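Local coordinates for cell wall surface anchor family protein (Streptococcus pneumoniae, PDB 4OQ1) that probably fixes the pneumococcal pilus to the cell wall as an ancillary pilin built partly of CnaB-type domains, at residues Q274-Y288 with G316-G328. The protein carries 3 engineered substitutions. Residues are numbered along the deposited sequence; the frame is centred on the assembly and turned at random.
Sequences QGAMFKVMKEESGHY and GTYYLWELQAPTG
Tyr288 turns an edge onto Tyr319: its CE1 sits over one face of that ring, offset toward the rim and 3.6 Å from Tyr319 CG, in a T-shaped pair whose planes stand 72° apart. On its far side the Tyr288 ring meets the indole obliquely, where Tyr288 CD2 lies 3.9 Å from Trp321 CZ3, so three wide aromatic rings cluster on one face of the sheet. Met281 completes this patch. Its flexible thioether chain, bent at chi2 and chi3, lays the methyl CE over the face of the indole, 3.5 Å from Trp321 CG.

Strands 277-284 and 316-322 run antiparallel in the last of the prealbumin-like domains, a CnaB-type fold, and their opposite face turns into the domain core. There Phe278 leans its CD1 on Leu320 CB and on the CA of Glu322, its ring and the carboxylate almost parallel in plane, while its ring also meets Phe308. Glu322 suits this buried place because its extended chain carries OE1 to the backbone N of Leu332.

Beyond Glu322 comes a classic beta bulge: Met277 O accepts from both Leu323 N and Gln324 N, at 2.7 and 3.2 Å. Extended from a CG anti to the backbone N (chi1 167°), Gln324 reaches past Met277 SD, and its NE2 donates almost straight (178°) to an in-plane lone pair of Gly275 O.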
ATOM      1  N   GLN A 274      18.489 -11.673  44.555  1.00 19.09           N
ATOM      2  CA  GLN A 274      17.416 -12.310  43.835  1.00 20.19           C
ATOM      3  C   GLN A 274      16.189 -11.423  43.825  1.00 21.72           C
ATOM      4  O   GLN A 274      15.937 -10.636  44.759  1.00 18.06           O
ATOM      5  CB  GLN A 274      17.018 -13.579  44.573  1.00 23.76           C
ATOM      6  CG  GLN A 274      16.094 -14.450  43.719  1.00 26.57           C
ATOM      7  CD  GLN A 274      15.754 -15.769  44.400  1.00 34.30           C
ATOM      8  OE1 GLN A 274      16.129 -16.017  45.559  1.00 39.62           O
ATOM      9  NE2 GLN A 274      15.076 -16.638  43.679  1.00 38.58           N
ATOM     10  N   GLY A 275      15.431 -11.533  42.748  1.00 21.58           N
ATOM     11  CA  GLY A 275      14.123 -10.883  42.646  1.00 27.46           C
ATOM     12  C   GLY A 275      14.091  -9.437  42.123  1.00 26.31           C
ATOM     13  O   GLY A 275      13.070  -8.725  42.271  1.00 28.28           O
ATOM     14  N   ALA A 276      15.175  -8.966  41.517  1.00 20.77           N
ATOM     15  CA  ALA A 276      15.121  -7.643  40.876  1.00 21.24           C
ATOM     16  C   ALA A 276      14.537  -7.911  39.502  1.00 18.47           C
ATOM     17  O   ALA A 276      15.024  -8.778  38.774  1.00 25.97           O
ATOM     18  CB  ALA A 276      16.464  -6.951  40.707  1.00 20.63           C
ATOM     19  N   MET A 277      13.440  -7.263  39.203  1.00 17.59           N
ATOM     20  CA  MET A 277      12.790  -7.451  37.908  1.00 16.96           C
ATOM     21  C   MET A 277      12.908  -6.254  37.016  1.00 16.47           C
ATOM     22  O   MET A 277      12.590  -5.120  37.415  1.00 21.06           O
ATOM     23  CB  MET A 277      11.302  -7.928  38.060  1.00 18.61           C
ATOM     24  CG  MET A 277      11.082  -9.097  39.018  1.00 24.08           C
ATOM     25  SD  MET A 277       9.315  -9.466  39.261  1.00 32.11           S
ATOM     26  CE  MET A 277       8.908 -10.068  37.617  1.00 27.50           C
ATOM     27  N   PHE A 278      13.275  -6.510  35.767  1.00 17.13           N
ATOM     28  CA  PHE A 278      13.354  -5.514  34.770  1.00 18.93           C
ATOM     29  C   PHE A 278      12.654  -5.837  33.463  1.00 19.63           C
ATOM     30  O   PHE A 278      12.657  -7.018  32.970  1.00 19.93           O
ATOM     31  CB  PHE A 278      14.788  -5.190  34.420  1.00 20.56           C
ATOM     32  CG  PHE A 278      15.684  -4.918  35.595  1.00 20.38           C
ATOM     33  CD1 PHE A 278      15.938  -3.599  36.001  1.00 22.82           C
ATOM     34  CD2 PHE A 278      16.331  -5.942  36.233  1.00 19.73           C
ATOM     35  CE1 PHE A 278      16.835  -3.347  37.050  1.00 18.72           C
ATOM     36  CE2 PHE A 278      17.182  -5.697  37.313  1.00 18.30           C
ATOM     37  CZ  PHE A 278      17.425  -4.374  37.701  1.00 17.53           C
ATOM     38  N   LYS A 279      12.152  -4.796  32.824  1.00 18.83           N
ATOM     39  CA  LYS A 279      11.689  -4.946  31.436  1.00 17.67           C
ATOM     40  C   LYS A 279      12.683  -4.381  30.516  1.00 18.19           C
ATOM     41  O   LYS A 279      13.218  -3.275  30.781  1.00 17.42           O
ATOM     42  CB  LYS A 279      10.337  -4.242  31.302  1.00 22.29           C
ATOM     43  CG  LYS A 279       9.675  -4.369  29.978  1.00 25.40           C
ATOM     44  CD  LYS A 279       8.260  -3.800  30.038  1.00 30.27           C
ATOM     45  CE  LYS A 279       7.276  -4.621  30.888  1.00 34.98           C
ATOM     46  NZ  LYS A 279       5.885  -4.024  30.958  1.00 39.02           N
ATOM     47  N   VAL A 280      13.016  -5.123  29.435  1.00 17.65           N
ATOM     48  CA  VAL A 280      13.999  -4.598  28.529  1.00 18.79           C
ATOM     49  C   VAL A 280      13.390  -3.663  27.502  1.00 18.95           C
ATOM     50  O   VAL A 280      12.440  -4.027  26.901  1.00 19.40           O
ATOM     51  CB  VAL A 280      14.752  -5.745  27.792  1.00 18.97           C
ATOM     52  CG1 VAL A 280      15.767  -5.122  26.892  1.00 21.36           C
ATOM     53  CG2 VAL A 280      15.413  -6.722  28.783  1.00 22.65           C
ATOM     54  N   MET A 281      13.907  -2.462  27.334  1.00 17.95           N
ATOM     55  CA  MET A 281      13.307  -1.455  26.440  1.00 21.09           C
ATOM     56  C   MET A 281      14.312  -0.821  25.532  1.00 20.68           C
ATOM     57  O   MET A 281      15.497  -0.773  25.842  1.00 22.69           O
ATOM     58  CB  MET A 281      12.781  -0.278  27.251  1.00 20.80           C
ATOM     59  CG  MET A 281      12.109  -0.669  28.539  1.00 28.85           C
ATOM     60  SD  MET A 281      10.343  -0.846  28.271  1.00 36.39           S
ATOM     61  CE  MET A 281       9.880   0.024  29.722  1.00 31.42           C
ATOM     62  N   LYS A 282      13.815  -0.281  24.423  1.00 22.87           N
ATOM     63  CA  LYS A 282      14.552   0.638  23.581  1.00 22.64           C
ATOM     64  C   LYS A 282      13.917   1.996  23.672  1.00 25.03           C
ATOM     65  O   LYS A 282      12.827   2.133  24.187  1.00 23.14           O
ATOM     66  CB  LYS A 282      14.719   0.156  22.163  1.00 28.69           C
ATOM     67  CG  LYS A 282      13.494  -0.270  21.367  1.00 36.02           C
ATOM     68  CD  LYS A 282      13.935  -1.293  20.296  1.00 46.85           C
ATOM     69  CE  LYS A 282      12.788  -1.811  19.423  1.00 54.14           C
ATOM     70  NZ  LYS A 282      12.443  -0.831  18.354  1.00 57.07           N
ATOM     71  N   GLU A 283      14.618   3.016  23.255  1.00 23.79           N
ATOM     72  CA  GLU A 283      14.002   4.283  23.229  1.00 27.46           C
ATOM     73  C   GLU A 283      13.763   4.701  21.797  1.00 33.54           C
ATOM     74  O   GLU A 283      14.613   4.519  20.977  1.00 30.53           O
ATOM     75  CB  GLU A 283      14.817   5.329  23.927  1.00 29.99           C
ATOM     76  CG  GLU A 283      14.128   6.682  23.939  1.00 35.68           C
ATOM     77  CD  GLU A 283      14.841   7.612  23.035  1.00 35.27           C
ATOM     78  OE1 GLU A 283      16.040   7.535  23.198  1.00 39.25           O
ATOM     79  OE2 GLU A 283      14.248   8.334  22.173  1.00 31.43           O
ATOM     80  N   GLU A 284      12.579   5.269  21.578  1.00 34.60           N
ATOM     81  CA  GLU A 284      12.039   5.725  20.301  1.00 41.82           C
ATOM     82  C   GLU A 284      11.322   7.033  20.571  1.00 30.49           C
ATOM     83  O   GLU A 284      10.316   7.054  21.304  1.00 33.62           O
ATOM     84  CB  GLU A 284      10.957   4.784  19.770  1.00 43.01           C
ATOM     85  CG  GLU A 284      11.218   3.316  19.984  1.00 50.95           C
ATOM     86  CD  GLU A 284      10.502   2.496  18.937  1.00 59.30           C
ATOM     87  OE1 GLU A 284       9.321   2.829  18.677  1.00 62.54           O
ATOM     88  OE2 GLU A 284      11.135   1.559  18.361  1.00 63.08           O
ATOM     89  N   SER A 285      11.860   8.080  19.989  1.00 24.66           N
ATOM     90  CA  SER A 285      11.169   9.363  19.919  1.00 25.33           C
ATOM     91  C   SER A 285      10.735   9.854  21.291  1.00 20.82           C
ATOM     92  O   SER A 285       9.663  10.372  21.409  1.00 19.77           O
ATOM     93  CB  SER A 285       9.974   9.269  18.920  1.00 23.78           C
ATOM     94  OG  SER A 285       8.903   8.485  19.374  1.00 27.06           O
ATOM     95  N   GLY A 286      11.587   9.653  22.308  1.00 19.62           N
ATOM     96  CA  GLY A 286      11.366  10.171  23.631  1.00 21.43           C
ATOM     97  C   GLY A 286      10.614   9.277  24.558  1.00 21.76           C
ATOM     98  O   GLY A 286      10.396   9.633  25.697  1.00 23.49           O
ATOM     99  N   HIS A 287      10.190   8.101  24.116  1.00 20.17           N
ATOM    100  CA  HIS A 287       9.653   7.191  25.070  1.00 26.88           C
ATOM    101  C   HIS A 287      10.226   5.780  24.985  1.00 26.40           C
ATOM    102  O   HIS A 287      10.770   5.379  24.000  1.00 24.10           O
ATOM    103  CB  HIS A 287       8.139   7.135  25.106  1.00 33.44           C
ATOM    104  CG  HIS A 287       7.482   7.018  23.772  1.00 37.88           C
ATOM    105  ND1 HIS A 287       7.288   5.814  23.154  1.00 45.64           N
ATOM    106  CD2 HIS A 287       6.888   7.949  22.988  1.00 46.59           C
ATOM    107  CE1 HIS A 287       6.649   6.000  22.019  1.00 46.24           C
ATOM    108  NE2 HIS A 287       6.397   7.287  21.894  1.00 53.87           N
ATOM    109  N   TYR A 288      10.071   5.066  26.076  1.00 21.41           N
ATOM    110  CA  TYR A 288      10.548   3.693  26.134  1.00 19.25           C
ATOM    111  C   TYR A 288       9.557   2.761  25.595  1.00 22.26           C
ATOM    112  O   TYR A 288       8.358   2.763  25.932  1.00 23.25           O
ATOM    113  CB  TYR A 288      10.958   3.298  27.569  1.00 18.41           C
ATOM    114  CG  TYR A 288      12.069   4.101  28.206  1.00 19.11           C
ATOM    115  CD1 TYR A 288      13.378   3.881  27.859  1.00 17.76           C
ATOM    116  CD2 TYR A 288      11.815   5.001  29.254  1.00 19.37           C
ATOM    117  CE1 TYR A 288      14.438   4.523  28.427  1.00 21.52           C
ATOM    118  CE2 TYR A 288      12.842   5.729  29.771  1.00 21.31           C
ATOM    119  CZ  TYR A 288      14.143   5.499  29.415  1.00 20.33           C
ATOM    120  OH  TYR A 288      15.183   6.149  29.991  1.00 22.26           O
ATOM    121  N   GLY A 316      22.762  -2.243  19.174  1.00 27.94           N
ATOM    122  CA  GLY A 316      22.076  -0.996  19.491  1.00 27.30           C
ATOM    123  C   GLY A 316      22.114  -0.728  20.969  1.00 26.78           C
ATOM    124  O   GLY A 316      22.776  -1.454  21.684  1.00 25.67           O
ATOM    125  N   THR A 317      21.394   0.293  21.406  1.00 22.49           N
ATOM    126  CA  THR A 317      21.350   0.724  22.800  1.00 23.27           C
ATOM    127  C   THR A 317      19.999   0.359  23.419  1.00 21.96           C
ATOM    128  O   THR A 317      18.937   0.537  22.771  1.00 21.15           O
ATOM    129  CB  THR A 317      21.591   2.211  22.844  1.00 27.39           C
ATOM    130  OG1 THR A 317      22.938   2.422  22.424  1.00 27.23           O
ATOM    131  CG2 THR A 317      21.347   2.798  24.262  1.00 28.66           C
ATOM    132  N   TYR A 318      20.041  -0.231  24.623  1.00 18.75           N
ATOM    133  CA  TYR A 318      18.909  -0.664  25.288  1.00 19.22           C
ATOM    134  C   TYR A 318      18.914  -0.205  26.766  1.00 18.90           C
ATOM    135  O   TYR A 318      19.891   0.376  27.236  1.00 21.65           O
ATOM    136  CB  TYR A 318      18.836  -2.160  25.264  1.00 21.55           C
ATOM    137  CG  TYR A 318      18.776  -2.766  23.898  1.00 20.73           C
ATOM    138  CD1 TYR A 318      17.588  -3.002  23.293  1.00 24.47           C
ATOM    139  CD2 TYR A 318      19.913  -3.042  23.217  1.00 23.23           C
ATOM    140  CE1 TYR A 318      17.512  -3.501  22.031  1.00 24.81           C
ATOM    141  CE2 TYR A 318      19.877  -3.613  21.953  1.00 23.28           C
ATOM    142  CZ  TYR A 318      18.666  -3.840  21.371  1.00 24.99           C
ATOM    143  OH  TYR A 318      18.528  -4.432  20.181  1.00 22.61           O
ATOM    144  N   TYR A 319      17.851  -0.526  27.466  1.00 18.97           N
ATOM    145  CA  TYR A 319      17.591  -0.100  28.856  1.00 18.20           C
ATOM    146  C   TYR A 319      16.875  -1.182  29.673  1.00 16.45           C
ATOM    147  O   TYR A 319      15.864  -1.760  29.224  1.00 16.74           O
ATOM    148  CB  TYR A 319      16.814   1.203  28.945  1.00 19.84           C
ATOM    149  CG  TYR A 319      17.333   2.341  28.111  1.00 21.65           C
ATOM    150  CD1 TYR A 319      18.176   3.277  28.616  1.00 20.77           C
ATOM    151  CD2 TYR A 319      16.965   2.430  26.753  1.00 25.84           C
ATOM    152  CE1 TYR A 319      18.673   4.268  27.802  1.00 25.47           C
ATOM    153  CE2 TYR A 319      17.477   3.391  25.944  1.00 25.35           C
ATOM    154  CZ  TYR A 319      18.283   4.318  26.480  1.00 24.44           C
ATOM    155  OH  TYR A 319      18.751   5.253  25.644  1.00 25.15           O
ATOM    156  N   LEU A 320      17.365  -1.396  30.910  1.00 13.83           N
ATOM    157  CA  LEU A 320      16.721  -2.238  31.869  1.00 13.49           C
ATOM    158  C   LEU A 320      15.823  -1.290  32.673  1.00 15.53           C
ATOM    159  O   LEU A 320      16.361  -0.483  33.461  1.00 18.57           O
ATOM    160  CB  LEU A 320      17.686  -2.914  32.854  1.00 13.36           C
ATOM    161  CG  LEU A 320      18.708  -3.899  32.186  1.00 15.23           C
ATOM    162  CD1 LEU A 320      19.586  -4.541  33.249  1.00 16.50           C
ATOM    163  CD2 LEU A 320      17.962  -4.992  31.497  1.00 17.73           C
ATOM    164  N   TRP A 321      14.536  -1.361  32.397  1.00 15.65           N
ATOM    165  CA  TRP A 321      13.512  -0.551  33.114  1.00 16.13           C
ATOM    166  C   TRP A 321      13.112  -1.346  34.316  1.00 16.62           C
ATOM    167  O   TRP A 321      12.554  -2.473  34.162  1.00 17.96           O
ATOM    168  CB  TRP A 321      12.285  -0.275  32.228  1.00 20.43           C
ATOM    169  CG  TRP A 321      11.118   0.372  32.948  1.00 20.96           C
ATOM    170  CD1 TRP A 321      10.130  -0.252  33.599  1.00 25.87           C
ATOM    171  CD2 TRP A 321      10.879   1.760  33.086  1.00 22.13           C
ATOM    172  NE1 TRP A 321       9.265   0.683  34.185  1.00 25.07           N
ATOM    173  CE2 TRP A 321       9.683   1.921  33.803  1.00 26.08           C
ATOM    174  CE3 TRP A 321      11.511   2.885  32.610  1.00 25.61           C
ATOM    175  CZ2 TRP A 321       9.173   3.192  34.150  1.00 23.16           C
ATOM    176  CZ3 TRP A 321      10.965   4.141  32.920  1.00 24.52           C
ATOM    177  CH2 TRP A 321       9.850   4.272  33.680  1.00 25.66           C
ATOM    178  N   GLU A 322      13.390  -0.824  35.503  1.00 18.83           N
ATOM    179  CA  GLU A 322      13.152  -1.623  36.774  1.00 20.20           C
ATOM    180  C   GLU A 322      11.692  -1.669  37.123  1.00 22.80           C
ATOM    181  O   GLU A 322      11.042  -0.606  37.307  1.00 19.98           O
ATOM    182  CB  GLU A 322      13.931  -1.100  37.984  1.00 22.55           C
ATOM    183  CG  GLU A 322      13.791  -2.048  39.199  1.00 21.98           C
ATOM    184  CD  GLU A 322      14.644  -1.599  40.379  1.00 23.68           C
ATOM    185  OE1 GLU A 322      14.690  -0.382  40.637  1.00 30.45           O
ATOM    186  OE2 GLU A 322      15.255  -2.466  41.009  1.00 25.69           O
ATOM    187  N   LEU A 323      11.132  -2.886  37.091  1.00 18.81           N
ATOM    188  CA  LEU A 323       9.773  -3.100  37.523  1.00 22.10           C
ATOM    189  C   LEU A 323       9.647  -3.338  39.040  1.00 23.94           C
ATOM    190  O   LEU A 323       8.706  -2.893  39.623  1.00 25.26           O
ATOM    191  CB  LEU A 323       9.201  -4.321  36.814  1.00 19.16           C
ATOM    192  CG  LEU A 323       9.109  -4.197  35.276  1.00 21.39           C
ATOM    193  CD1 LEU A 323       8.815  -5.515  34.571  1.00 24.52           C
ATOM    194  CD2 LEU A 323       8.036  -3.183  34.890  1.00 26.48           C
ATOM    195  N   GLN A 324      10.600  -4.026  39.647  1.00 19.68           N
ATOM    196  CA  GLN A 324      10.558  -4.367  41.061  1.00 23.73           C
ATOM    197  C   GLN A 324      12.006  -4.485  41.646  1.00 21.56           C
ATOM    198  O   GLN A 324      12.840  -5.254  41.133  1.00 21.96           O
ATOM    199  CB  GLN A 324       9.870  -5.733  41.219  1.00 24.62           C
ATOM    200  CG  GLN A 324      10.026  -6.373  42.568  1.00 28.68           C
ATOM    201  CD  GLN A 324       9.231  -7.631  42.717  1.00 35.04           C
ATOM    202  OE1 GLN A 324       8.017  -7.567  42.868  1.00 33.57           O
ATOM    203  NE2 GLN A 324       9.913  -8.810  42.656  1.00 32.49           N
ATOM    204  N   ALA A 325      12.240  -3.785  42.742  1.00 20.52           N
ATOM    205  CA  ALA A 325      13.543  -3.862  43.414  1.00 19.59           C
ATOM    206  C   ALA A 325      13.622  -5.150  44.290  1.00 21.90           C
ATOM    207  O   ALA A 325      12.600  -5.683  44.703  1.00 23.96           O
ATOM    208  CB  ALA A 325      13.790  -2.606  44.245  1.00 18.89           C
ATOM    209  N   PRO A 326      14.846  -5.708  44.495  1.00 21.57           N
ATOM    210  CA  PRO A 326      15.011  -6.728  45.536  1.00 21.70           C
ATOM    211  C   PRO A 326      14.421  -6.252  46.824  1.00 22.10           C
ATOM    212  O   PRO A 326      14.506  -5.052  47.111  1.00 23.43           O
ATOM    213  CB  PRO A 326      16.541  -6.861  45.668  1.00 22.12           C
ATOM    214  CG  PRO A 326      17.095  -6.392  44.360  1.00 22.05           C
ATOM    215  CD  PRO A 326      16.144  -5.285  43.949  1.00 22.26           C
ATOM    216  N   THR A 327      13.822  -7.161  47.602  1.00 24.62           N
ATOM    217  CA  THR A 327      13.298  -6.845  48.948  1.00 28.12           C
ATOM    218  C   THR A 327      14.289  -6.037  49.805  1.00 27.29           C
ATOM    219  O   THR A 327      15.411  -6.415  50.014  1.00 25.86           O
ATOM    220  CB  THR A 327      12.926  -8.135  49.703  1.00 29.14           C
ATOM    221  OG1 THR A 327      12.102  -8.945  48.862  1.00 31.03           O
ATOM    222  CG2 THR A 327      12.176  -7.783  50.959  1.00 29.91           C
ATOM    223  N   GLY A 328      13.867  -4.928  50.322  1.00 25.93           N
ATOM    224  CA  GLY A 328      14.725  -4.186  51.224  1.00 28.18           C
ATOM    225  C   GLY A 328      15.619  -3.203  50.505  1.00 28.16           C
ATOM    226  O   GLY A 328      16.433  -2.489  51.131  1.00 28.02           O
TER
HETATM  227  O   HOH W   1      14.075  -9.890  46.737  1.00 30.71           O
HETATM  228  O   HOH W   2      17.332   2.693  22.322  1.00 22.23           O
HETATM  229  O   HOH W   3      18.421   5.214  23.172  1.00 38.99           O